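Local coordinates for protein AbyA5 (Verrucosispora maris, PDB 4YWF) that probably catalyses elimination of acetate during spirotetronate biosynthesis, acting as an esterase-like lyase built on the alpha/beta-hydrolase fold, at residues 224-237 against 283-297. The protein carries 4 engineered substitutions. Numbering follows the deposited sequence.
Sequences LRAAPSEPRLRGIV and ALTPQDLAGVRIPVA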
loop_
_atom_site.group_PDB
_atom_site.type_symbol
_atom_site.label_atom_id
_atom_site.label_comp_id
_atom_site.label_asym_id
_atom_site.label_seq_id
_atom_site.Cartn_x
_atom_site.Cartn_y
_atom_site.Cartn_z
ATOM N N LEU A 224 1.536 8.453 -9.266
ATOM C CA LEU A 224 1.750 9.768 -9.849
ATOM C C LEU A 224 2.753 9.755 -11.017
ATOM O O LEU A 224 2.612 10.566 -11.979
ATOM C CB LEU A 224 2.242 10.766 -8.810
ATOM C CG LEU A 224 1.288 11.250 -7.732
ATOM C CD1 LEU A 224 2.091 11.782 -6.556
ATOM C CD2 LEU A 224 0.301 12.285 -8.296
ATOM N N ARG A 225 3.714 8.856 -10.943
ATOM C CA ARG A 225 4.699 8.645 -12.002
ATOM C C ARG A 225 4.014 7.972 -13.185
ATOM O O ARG A 225 4.293 8.330 -14.333
ATOM C CB ARG A 225 5.865 7.771 -11.449
ATOM C CG ARG A 225 6.687 7.042 -12.506
ATOM C CD ARG A 225 7.653 8.025 -13.151
ATOM N NE ARG A 225 8.596 8.577 -12.158
ATOM C CZ ARG A 225 9.168 9.795 -12.216
ATOM N NH1 ARG A 225 8.881 10.657 -13.211
ATOM N NH2 ARG A 225 10.008 10.174 -11.262
ATOM N N ALA A 226 3.055 7.073 -12.930
ATOM C CA ALA A 226 2.369 6.364 -14.031
ATOM C C ALA A 226 1.395 7.251 -14.765
ATOM O O ALA A 226 1.254 7.124 -15.986
ATOM C CB ALA A 226 1.603 5.142 -13.550
ATOM N N ALA A 227 0.686 8.106 -14.009
ATOM C CA ALA A 227 -0.506 8.745 -14.499
ATOM C C ALA A 227 -0.329 9.438 -15.849
ATOM O O ALA A 227 -1.211 9.314 -16.707
ATOM C CB ALA A 227 -1.018 9.769 -13.478
ATOM N N PRO A 228 0.776 10.157 -16.043
ATOM C CA PRO A 228 0.767 10.905 -17.334
ATOM C C PRO A 228 0.813 10.004 -18.583
ATOM O O PRO A 228 0.255 10.387 -19.603
ATOM C CB PRO A 228 1.978 11.838 -17.221
ATOM C CG PRO A 228 2.230 11.967 -15.730
ATOM C CD PRO A 228 1.838 10.634 -15.137
ATOM N N SER A 229 1.376 8.810 -18.479
ATOM C CA SER A 229 1.361 7.793 -19.555
ATOM C C SER A 229 0.374 6.605 -19.395
ATOM O O SER A 229 0.544 5.555 -20.022
ATOM C CB SER A 229 2.770 7.238 -19.673
ATOM O OG SER A 229 3.352 7.141 -18.395
ATOM N N GLU A 230 -0.653 6.764 -18.572
ATOM C CA GLU A 230 -1.593 5.713 -18.370
ATOM C C GLU A 230 -2.960 6.324 -18.315
ATOM O O GLU A 230 -3.441 6.687 -17.201
ATOM C CB GLU A 230 -1.277 4.918 -17.095
ATOM C CG GLU A 230 -2.266 3.810 -16.802
ATOM C CD GLU A 230 -2.593 2.965 -18.041
ATOM O OE1 GLU A 230 -1.850 2.034 -18.336
ATOM O OE2 GLU A 230 -3.559 3.248 -18.719
ATOM N N PRO A 231 -3.586 6.489 -19.505
ATOM C CA PRO A 231 -4.870 7.160 -19.532
ATOM C C PRO A 231 -5.992 6.391 -18.838
ATOM O O PRO A 231 -7.044 6.941 -18.650
ATOM C CB PRO A 231 -5.167 7.316 -21.047
ATOM C CG PRO A 231 -4.269 6.318 -21.720
ATOM C CD PRO A 231 -3.036 6.300 -20.871
ATOM N N ARG A 232 -5.758 5.159 -18.394
ATOM C CA ARG A 232 -6.816 4.463 -17.727
ATOM C C ARG A 232 -7.007 4.953 -16.276
ATOM O O ARG A 232 -8.113 4.894 -15.733
ATOM C CB ARG A 232 -6.631 2.958 -17.823
ATOM C CG ARG A 232 -6.735 2.447 -19.261
ATOM C CD ARG A 232 -5.433 1.746 -19.526
ATOM N NE ARG A 232 -5.568 0.356 -19.415
ATOM C CZ ARG A 232 -4.582 -0.527 -19.231
ATOM N NH1 ARG A 232 -3.332 -0.215 -19.005
ATOM N NH2 ARG A 232 -4.905 -1.793 -19.298
ATOM N N LEU A 233 -5.943 5.448 -15.698
ATOM C CA LEU A 233 -6.002 6.037 -14.369
ATOM C C LEU A 233 -6.722 7.342 -14.426
ATOM O O LEU A 233 -6.159 8.264 -14.911
ATOM C CB LEU A 233 -4.630 6.249 -13.733
ATOM C CG LEU A 233 -3.784 5.026 -13.452
ATOM C CD1 LEU A 233 -2.384 5.405 -12.950
ATOM C CD2 LEU A 233 -4.545 4.153 -12.476
ATOM N N ARG A 234 -7.899 7.402 -13.804
ATOM C CA ARG A 234 -8.766 8.561 -13.794
ATOM C C ARG A 234 -8.707 9.351 -12.460
ATOM O O ARG A 234 -9.293 10.416 -12.332
ATOM C CB ARG A 234 -10.216 8.119 -14.067
ATOM C CG ARG A 234 -10.532 7.540 -15.471
ATOM C CD ARG A 234 -9.738 8.097 -16.680
ATOM N NE ARG A 234 -9.710 9.553 -16.841
ATOM C CZ ARG A 234 -8.714 10.244 -17.446
ATOM N NH1 ARG A 234 -8.803 11.552 -17.536
ATOM N NH2 ARG A 234 -7.623 9.656 -17.994
ATOM N N GLY A 235 -8.032 8.800 -11.457
ATOM C CA GLY A 235 -7.795 9.537 -10.220
ATOM C C GLY A 235 -6.901 8.762 -9.235
ATOM O O GLY A 235 -6.698 7.551 -9.339
ATOM N N ILE A 236 -6.368 9.494 -8.261
ATOM C CA ILE A 236 -5.406 8.962 -7.331
ATOM C C ILE A 236 -5.799 9.474 -5.968
ATOM O O ILE A 236 -6.140 10.665 -5.829
ATOM C CB ILE A 236 -3.964 9.399 -7.649
ATOM C CG1 ILE A 236 -3.505 8.791 -8.973
ATOM C CG2 ILE A 236 -2.992 9.031 -6.509
ATOM C CD1 ILE A 236 -2.173 9.399 -9.429
ATOM N N VAL A 237 -5.758 8.566 -5.009
ATOM C CA VAL A 237 -5.946 8.894 -3.618
ATOM C C VAL A 237 -4.798 8.269 -2.863
ATOM O O VAL A 237 -4.578 7.065 -2.970
ATOM C CB VAL A 237 -7.298 8.364 -3.039
ATOM C CG1 VAL A 237 -7.455 8.858 -1.616
ATOM C CG2 VAL A 237 -8.454 8.813 -3.896
ATOM N N ALA A 283 12.840 11.265 -8.303
ATOM C CA ALA A 283 12.063 12.430 -7.924
ATOM C C ALA A 283 11.064 12.811 -9.020
ATOM O O ALA A 283 11.378 12.765 -10.197
ATOM C CB ALA A 283 12.975 13.591 -7.665
ATOM N N LEU A 284 9.851 13.149 -8.618
ATOM C CA LEU A 284 8.908 13.841 -9.478
ATOM C C LEU A 284 9.253 15.346 -9.595
ATOM O O LEU A 284 9.315 16.101 -8.587
ATOM C CB LEU A 284 7.480 13.658 -8.975
ATOM C CG LEU A 284 6.991 12.205 -8.887
ATOM C CD1 LEU A 284 5.766 12.104 -8.026
ATOM C CD2 LEU A 284 6.694 11.678 -10.279
ATOM N N THR A 285 9.466 15.761 -10.836
ATOM C CA THR A 285 9.727 17.165 -11.172
ATOM C C THR A 285 8.439 18.028 -11.373
ATOM O O THR A 285 7.336 17.496 -11.676
ATOM C CB THR A 285 10.506 17.265 -12.504
ATOM O OG1 THR A 285 9.647 16.867 -13.565
ATOM C CG2 THR A 285 11.735 16.345 -12.490
ATOM N N PRO A 286 8.594 19.371 -11.311
ATOM C CA PRO A 286 7.450 20.265 -11.580
ATOM C C PRO A 286 6.689 19.888 -12.848
ATOM O O PRO A 286 5.449 19.851 -12.822
ATOM C CB PRO A 286 8.119 21.640 -11.768
ATOM C CG PRO A 286 9.321 21.566 -10.860
ATOM C CD PRO A 286 9.830 20.142 -11.025
ATOM N N GLN A 287 7.413 19.534 -13.912
ATOM C CA GLN A 287 6.777 19.051 -15.177
ATOM C C GLN A 287 6.120 17.700 -15.059
ATOM O O GLN A 287 5.100 17.469 -15.685
ATOM C CB GLN A 287 7.759 18.955 -16.341
ATOM N N ASP A 288 6.698 16.794 -14.288
ATOM C CA ASP A 288 6.028 15.516 -14.051
ATOM C C ASP A 288 4.639 15.786 -13.482
ATOM O O ASP A 288 3.644 15.195 -13.952
ATOM C CB ASP A 288 6.832 14.647 -13.085
ATOM C CG ASP A 288 8.140 14.085 -13.737
ATOM O OD1 ASP A 288 8.165 13.975 -14.977
ATOM O OD2 ASP A 288 9.140 13.805 -13.010
ATOM N N LEU A 289 4.593 16.696 -12.497
ATOM C CA LEU A 289 3.401 16.972 -11.688
ATOM C C LEU A 289 2.388 17.755 -12.464
ATOM O O LEU A 289 1.235 17.443 -12.385
ATOM C CB LEU A 289 3.747 17.678 -10.369
ATOM C CG LEU A 289 4.755 16.903 -9.483
ATOM C CD1 LEU A 289 5.079 17.699 -8.245
ATOM C CD2 LEU A 289 4.215 15.529 -9.094
ATOM N N ALA A 290 2.843 18.744 -13.235
ATOM C CA ALA A 290 2.007 19.453 -14.188
ATOM C C ALA A 290 1.432 18.531 -15.230
ATOM O O ALA A 290 0.387 18.825 -15.746
ATOM C CB ALA A 290 2.821 20.551 -14.872
ATOM N N GLY A 291 2.114 17.404 -15.527
ATOM C CA GLY A 291 1.595 16.369 -16.470
ATOM C C GLY A 291 0.505 15.457 -15.923
ATOM O O GLY A 291 -0.081 14.677 -16.658
ATOM N N VAL A 292 0.245 15.511 -14.620
ATOM C CA VAL A 292 -0.808 14.675 -13.999
ATOM C C VAL A 292 -2.112 15.392 -14.181
ATOM O O VAL A 292 -2.307 16.430 -13.524
ATOM C CB VAL A 292 -0.540 14.510 -12.497
ATOM C CG1 VAL A 292 -1.668 13.776 -11.789
ATOM C CG2 VAL A 292 0.803 13.819 -12.260
ATOM N N ARG A 293 -2.992 14.891 -15.057
ATOM C CA ARG A 293 -4.252 15.603 -15.381
ATOM C C ARG A 293 -5.534 14.906 -14.879
ATOM O O ARG A 293 -6.572 14.885 -15.535
ATOM C CB ARG A 293 -4.385 15.843 -16.868
ATOM C CG ARG A 293 -3.793 17.171 -17.292
ATOM C CD ARG A 293 -2.479 16.939 -17.986
ATOM N NE ARG A 293 -1.708 18.175 -17.991
ATOM C CZ ARG A 293 -0.858 18.547 -18.949
ATOM N NH1 ARG A 293 -0.630 17.796 -20.022
ATOM N NH2 ARG A 293 -0.245 19.703 -18.827
ATOM N N ILE A 294 -5.459 14.458 -13.648
ATOM C CA ILE A 294 -6.535 13.706 -13.028
ATOM C C ILE A 294 -6.577 14.192 -11.615
ATOM O O ILE A 294 -5.604 14.775 -11.133
ATOM C CB ILE A 294 -6.238 12.196 -13.035
ATOM C CG1 ILE A 294 -4.832 11.917 -12.475
ATOM C CG2 ILE A 294 -6.391 11.645 -14.455
ATOM C CD1 ILE A 294 -4.511 10.469 -12.192
ATOM N N PRO A 295 -7.720 13.973 -10.956
ATOM C CA PRO A 295 -7.755 14.422 -9.593
ATOM C C PRO A 295 -6.795 13.606 -8.723
ATOM O O PRO A 295 -6.536 12.404 -8.979
ATOM C CB PRO A 295 -9.240 14.292 -9.188
ATOM C CG PRO A 295 -9.927 13.655 -10.337
ATOM C CD PRO A 295 -9.070 13.739 -11.527
ATOM N N VAL A 296 -6.196 14.314 -7.767
ATOM C CA VAL A 296 -5.288 13.759 -6.822
ATOM C C VAL A 296 -5.630 14.238 -5.455
ATOM O O VAL A 296 -5.701 15.436 -5.213
ATOM C CB VAL A 296 -3.830 14.153 -7.095
ATOM C CG1 VAL A 296 -2.950 13.522 -6.052
ATOM C CG2 VAL A 296 -3.414 13.731 -8.486
ATOM N N ALA A 297 -5.819 13.287 -4.562
ATOM C CA ALA A 297 -6.134 13.540 -3.140
ATOM C C ALA A 297 -5.001 12.967 -2.300
ATOM O O ALA A 297 -4.460 11.915 -2.649
ATOM C CB ALA A 297 -7.490 12.872 -2.776
HETATM O O HOH W 1 4.125 12.447 -13.029
#
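Ile-294 drives its CD1 methyl into the tight end of this contact, meeting Ala-227 CB at 3.8 Å and both CG1 and CD1 of Ile-236. Its CG1 stands between backbone N and carbonyl carbon (chi1 50°), which, with the chain extended beyond CG1, carries CD1 toward Ala-227 and Ile-236, while CG2 turns to the carbonyl oxygen of Leu-233 and lies over one face of the Arg-234 guanidinium, offset toward its rim. Further in, Leu-224 CD2 rests on the two methyls of Val-296, 4.0 Å from CG2. Beyond Ile-294 the backbones pair as neighbouring parallel strands in the central sheet of the alpha/beta-hydrolase fold: Ile-236 N donates to Pro-295 O (3.0 Å), and Ala-297 N to Ile-236 O (2.9 Å). Strand 322-327 continues the sheet past 296-301. The other end, around the partly exposed Arg-225, is looser and polar. Leu-284 CD2 sits over the centre of the Arg-225 guanidinium, 3.7 Å from its CZ. Arg-225 NH1 forms a salt bridge with Asp-288 OD2 (3.2 Å), its hydrogen bond weak and bent, and Arg-225 NH2 a weak bond to Ala-283 O. The carboxylate plane stands 88° from the guanidinium. Asp-288 is also tied into a capping box with Thr-285, whose N donates to the same OD2. A leucine in place of Arg-225 would probably leave that carboxylate without its cross-segment charge partner and Ala-283 O without this donor. Between the two ends, a water donates to Leu-224 O and, weakly, to Asp-288 O.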